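Local coordinates for iron binding protein FbpA (Mannheimia haemolytica, PDB 1Q35), which binds ferric iron in the periplasm and probably hands it on for uptake into the cell, at residues A[276-279]-A[280-283]; A[238-241]-A[242-245]. All blocks are in the same frame, centred on the assembly; numbering follows the deposited sequence.

Contact 1: residues A[276-279]-A[280-283]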
loop_
_atom_site.group_PDB
_atom_site.type_symbol
_atom_site.label_atom_id
_atom_site.label_comp_id
_atom_site.label_asym_id
_atom_site.label_seq_id
_atom_site.Cartn_x
_atom_site.Cartn_y
_atom_site.Cartn_z
ATOM N N GLU A 276 12.551 6.897 13.448
ATOM C CA GLU A 276 13.477 6.287 12.500
ATOM C C GLU A 276 12.868 5.030 11.880
ATOM O O GLU A 276 12.158 4.286 12.556
ATOM C CB GLU A 276 14.795 5.924 13.191
ATOM C CG GLU A 276 15.638 7.118 13.610
ATOM C CD GLU A 276 16.238 7.859 12.431
ATOM O OE1 GLU A 276 16.088 9.100 12.365
ATOM O OE2 GLU A 276 16.860 7.207 11.564
ATOM N N PRO A 277 13.148 4.781 10.602
ATOM C CA PRO A 277 12.854 3.469 10.022
ATOM C C PRO A 277 13.728 2.405 10.678
ATOM O O PRO A 277 14.677 2.736 11.398
ATOM C CB PRO A 277 13.228 3.638 8.544
ATOM C CG PRO A 277 13.266 5.106 8.320
ATOM C CD PRO A 277 13.759 5.684 9.611
ATOM N N SER A 278 13.404 1.144 10.435
ATOM C CA SER A 278 14.217 0.033 10.913
ATOM C C SER A 278 15.611 0.074 10.296
ATOM O O SER A 278 15.842 0.744 9.287
ATOM C CB SER A 278 13.553 -1.293 10.557
ATOM O OG SER A 278 13.612 -1.522 9.155
ATOM N N ALA A 279 16.540 -0.661 10.897
ATOM C CA ALA A 279 17.891 -0.775 10.363
ATOM C C ALA A 279 17.877 -1.345 8.943
ATOM O O ALA A 279 18.629 -0.894 8.087
ATOM C CB ALA A 279 18.766 -1.629 11.275
ATOM N N ILE A 280 17.018 -2.330 8.683
ATOM C CA ILE A 280 16.903 -2.884 7.337
ATOM C C ILE A 280 16.462 -1.793 6.351
ATOM O O ILE A 280 17.069 -1.610 5.295
ATOM C CB ILE A 280 15.934 -4.090 7.318
ATOM C CG1 ILE A 280 16.603 -5.312 7.962
ATOM C CG2 ILE A 280 15.484 -4.408 5.894
ATOM C CD1 ILE A 280 15.685 -6.503 8.170
ATOM N N VAL A 281 15.417 -1.051 6.703
ATOM C CA VAL A 281 14.858 -0.058 5.791
ATOM C C VAL A 281 15.848 1.095 5.577
ATOM O O VAL A 281 16.029 1.571 4.460
ATOM C CB VAL A 281 13.492 0.444 6.306
ATOM C CG1 VAL A 281 13.025 1.664 5.529
ATOM C CG2 VAL A 281 12.464 -0.667 6.219
ATOM N N LYS A 282 16.529 1.511 6.636
ATOM C CA LYS A 282 17.544 2.557 6.514
ATOM C C LYS A 282 18.682 2.134 5.584
ATOM O O LYS A 282 19.236 2.958 4.856
ATOM C CB LYS A 282 18.107 2.918 7.887
ATOM C CG LYS A 282 17.158 3.738 8.741
ATOM C CD LYS A 282 17.837 4.275 9.990
ATOM C CE LYS A 282 18.190 3.174 10.964
ATOM N NZ LYS A 282 18.544 3.723 12.300
ATOM N N GLY A 283 19.029 0.850 5.615
ATOM C CA GLY A 283 20.088 0.304 4.782
ATOM C C GLY A 283 19.807 0.366 3.294
ATOM O O GLY A 283 20.733 0.331 2.484
#
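Ser278 is the N-cap residue of the short helix 279-283, and its OG accepts the backbone N-H of Val281. The bond from Val281 N to Ser278 OG is 3.1 Å long, with an angle of 162° at the hydrogen. A chi1 of 70° sets OG between the backbone N and the carbonyl carbon of Ser278, facing the first turn. His267 ND1 is hydrogen-bonded to the same OG, which fixes the hydroxyl from outside the helix. This is the tight side. Val281 CG2 lies 3.3 Å from Ser278 OG, and Val281 CG1 meets Pro277 CB at 3.6 Å. Val281 also touches His267, and its side chain is about 6 Å from that of Tyr198, which binds ferric iron in the loaded protein; no iron is bound here. This places Val281 near the iron site. The other side is exposed and looser. Lys282 runs back across Pro277 at about a right angle, bent at chi3 (-68°), and its CE lies 3.6 Å from Pro277 O. Lys282 NZ makes a long salt bridge with Glu276 OE2, at 3.9 Å. Helical bonding starts where Lys282 N donates to Ser278 O at 2.8 Å, nearly in line with the carbonyl.

Contact 2: residues A[238-241]-A[242-245]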
loop_
_atom_site.group_PDB
_atom_site.type_symbol
_atom_site.label_atom_id
_atom_site.label_comp_id
_atom_site.label_asym_id
_atom_site.label_seq_id
_atom_site.Cartn_x
_atom_site.Cartn_y
_atom_site.Cartn_z
ATOM N N LYS A 238 -18.930 7.026 9.441
ATOM C CA LYS A 238 -19.897 8.101 9.661
ATOM C C LYS A 238 -20.759 7.862 10.899
ATOM O O LYS A 238 -21.050 8.796 11.647
ATOM C CB LYS A 238 -20.806 8.258 8.434
ATOM C CG LYS A 238 -21.862 9.360 8.576
ATOM C CD LYS A 238 -22.617 9.585 7.282
ATOM C CE LYS A 238 -23.631 10.708 7.414
ATOM N NZ LYS A 238 -24.509 10.789 6.213
ATOM N N HIS A 239 -21.157 6.614 11.115
ATOM C CA HIS A 239 -22.099 6.269 12.179
ATOM C C HIS A 239 -21.442 5.501 13.329
ATOM O O HIS A 239 -22.115 4.801 14.087
ATOM C CB HIS A 239 -23.263 5.494 11.567
ATOM C CG HIS A 239 -24.043 6.293 10.573
ATOM N ND1 HIS A 239 -24.925 7.281 10.946
ATOM C CD2 HIS A 239 -24.047 6.276 9.219
ATOM C CE1 HIS A 239 -25.453 7.828 9.865
ATOM N NE2 HIS A 239 -24.939 7.234 8.804
ATOM N N SER A 240 -20.126 5.665 13.457
ATOM C CA SER A 240 -19.323 5.064 14.522
ATOM C C SER A 240 -20.072 5.047 15.869
ATOM O O SER A 240 -20.367 6.116 16.421
ATOM C CB SER A 240 -18.020 5.853 14.665
ATOM O OG SER A 240 -17.280 5.468 15.807
ATOM N N PRO A 241 -20.413 3.863 16.382
ATOM C CA PRO A 241 -21.065 3.764 17.701
ATOM C C PRO A 241 -20.151 3.936 18.927
ATOM O O PRO A 241 -20.673 4.063 20.036
ATOM C CB PRO A 241 -21.668 2.358 17.682
ATOM C CG PRO A 241 -20.782 1.586 16.779
ATOM C CD PRO A 241 -20.314 2.544 15.726
ATOM N N ASN A 242 -18.833 3.927 18.745
ATOM C CA ASN A 242 -17.881 4.157 19.832
ATOM C C ASN A 242 -16.841 5.166 19.382
ATOM O O ASN A 242 -15.644 4.874 19.338
ATOM C CB ASN A 242 -17.196 2.851 20.253
ATOM C CG ASN A 242 -18.175 1.738 20.541
ATOM O OD1 ASN A 242 -18.792 1.700 21.614
ATOM N ND2 ASN A 242 -18.331 0.824 19.594
ATOM N N LYS A 243 -17.300 6.363 19.047
ATOM C CA LYS A 243 -16.469 7.325 18.340
ATOM C C LYS A 243 -15.318 7.852 19.190
ATOM O O LYS A 243 -14.216 8.009 18.688
ATOM C CB LYS A 243 -17.320 8.480 17.809
ATOM C CG LYS A 243 -16.539 9.515 17.012
ATOM C CD LYS A 243 -16.086 10.681 17.869
ATOM C CE LYS A 243 -15.532 11.807 17.029
ATOM N NZ LYS A 243 -16.591 12.416 16.186
ATOM N N ALA A 244 -15.562 8.132 20.466
ATOM C CA ALA A 244 -14.497 8.585 21.354
ATOM C C ALA A 244 -13.378 7.551 21.416
ATOM O O ALA A 244 -12.204 7.910 21.401
ATOM C CB ALA A 244 -15.035 8.855 22.749
ATOM N N ASN A 245 -13.754 6.279 21.501
ATOM C CA ASN A 245 -12.778 5.183 21.502
ATOM C C ASN A 245 -12.081 5.039 20.147
ATOM O O ASN A 245 -10.891 4.721 20.088
ATOM C CB ASN A 245 -13.446 3.864 21.904
ATOM C CG ASN A 245 -13.811 3.816 23.384
ATOM O OD1 ASN A 245 -13.346 4.633 24.176
ATOM N ND2 ASN A 245 -14.634 2.844 23.756
HETATM O O HOH W 1 -20.111 7.404 19.055
#
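Asn242 lays its amide beside the carbonyl of Pro241, with CG of Asn242 3.4 Å from Pro241 O. On the proline ring side, ND2 of Asn242 comes within 3.8 Å of Pro241 CG. The chi1 of -51° turns CG of Asn242 away from its own carbonyl carbon and back beside its backbone N. Asn242 holds the N-cap position of helix 243-254, but its side chain makes no capping bond. Ser240 approaches the first turn instead. Ser240 OG, anti to the backbone N (chi1 171°), reaches Lys243 CA at 3.2 Å and packs against Lys243 CB at 3.6 Å. This is a van der Waals contact, because the angle to Lys243 N is too poor for a bond. The hydroxyl is hydrogen-bonded to Asp53 OD2, which also accepts from Asn242 N. A water closes the turn. It donates to Ser240 O at 2.9 Å and accepts from Lys243 N at 3.0 Å. Lys243 NZ turns away and hydrogen-bonds Gln73 OE1. The stretch joins strand 228-236 to the helix at the surface. The first-turn N-H of Lys243 is thus satisfied by solvent. The carboxylate of Asp53 ties down the turn, and a negative charge there would probably favour the positive end of the helix dipole.

Both contacts lie at helix starts, but in different parts of the fold. Their centres are about 35 Å apart, and the nearest atoms about 24 Å. Contact 1 opens helix 279-283 and is partly buried, with Ser278 and Val281 inside and the lysine-glutamate pair outside. Contact 2 opens helix 243-254 and is a surface contact with no buried member among its touching residues. The capping chemistry differs accordingly. In 276-283 a serine side chain of the segment itself takes the helix N-H. In 238-245 a water and an aspartate from another loop do the polar work. Contact 1 is near iron-site tyrosines, whereas contact 2 is away from the annotated sites.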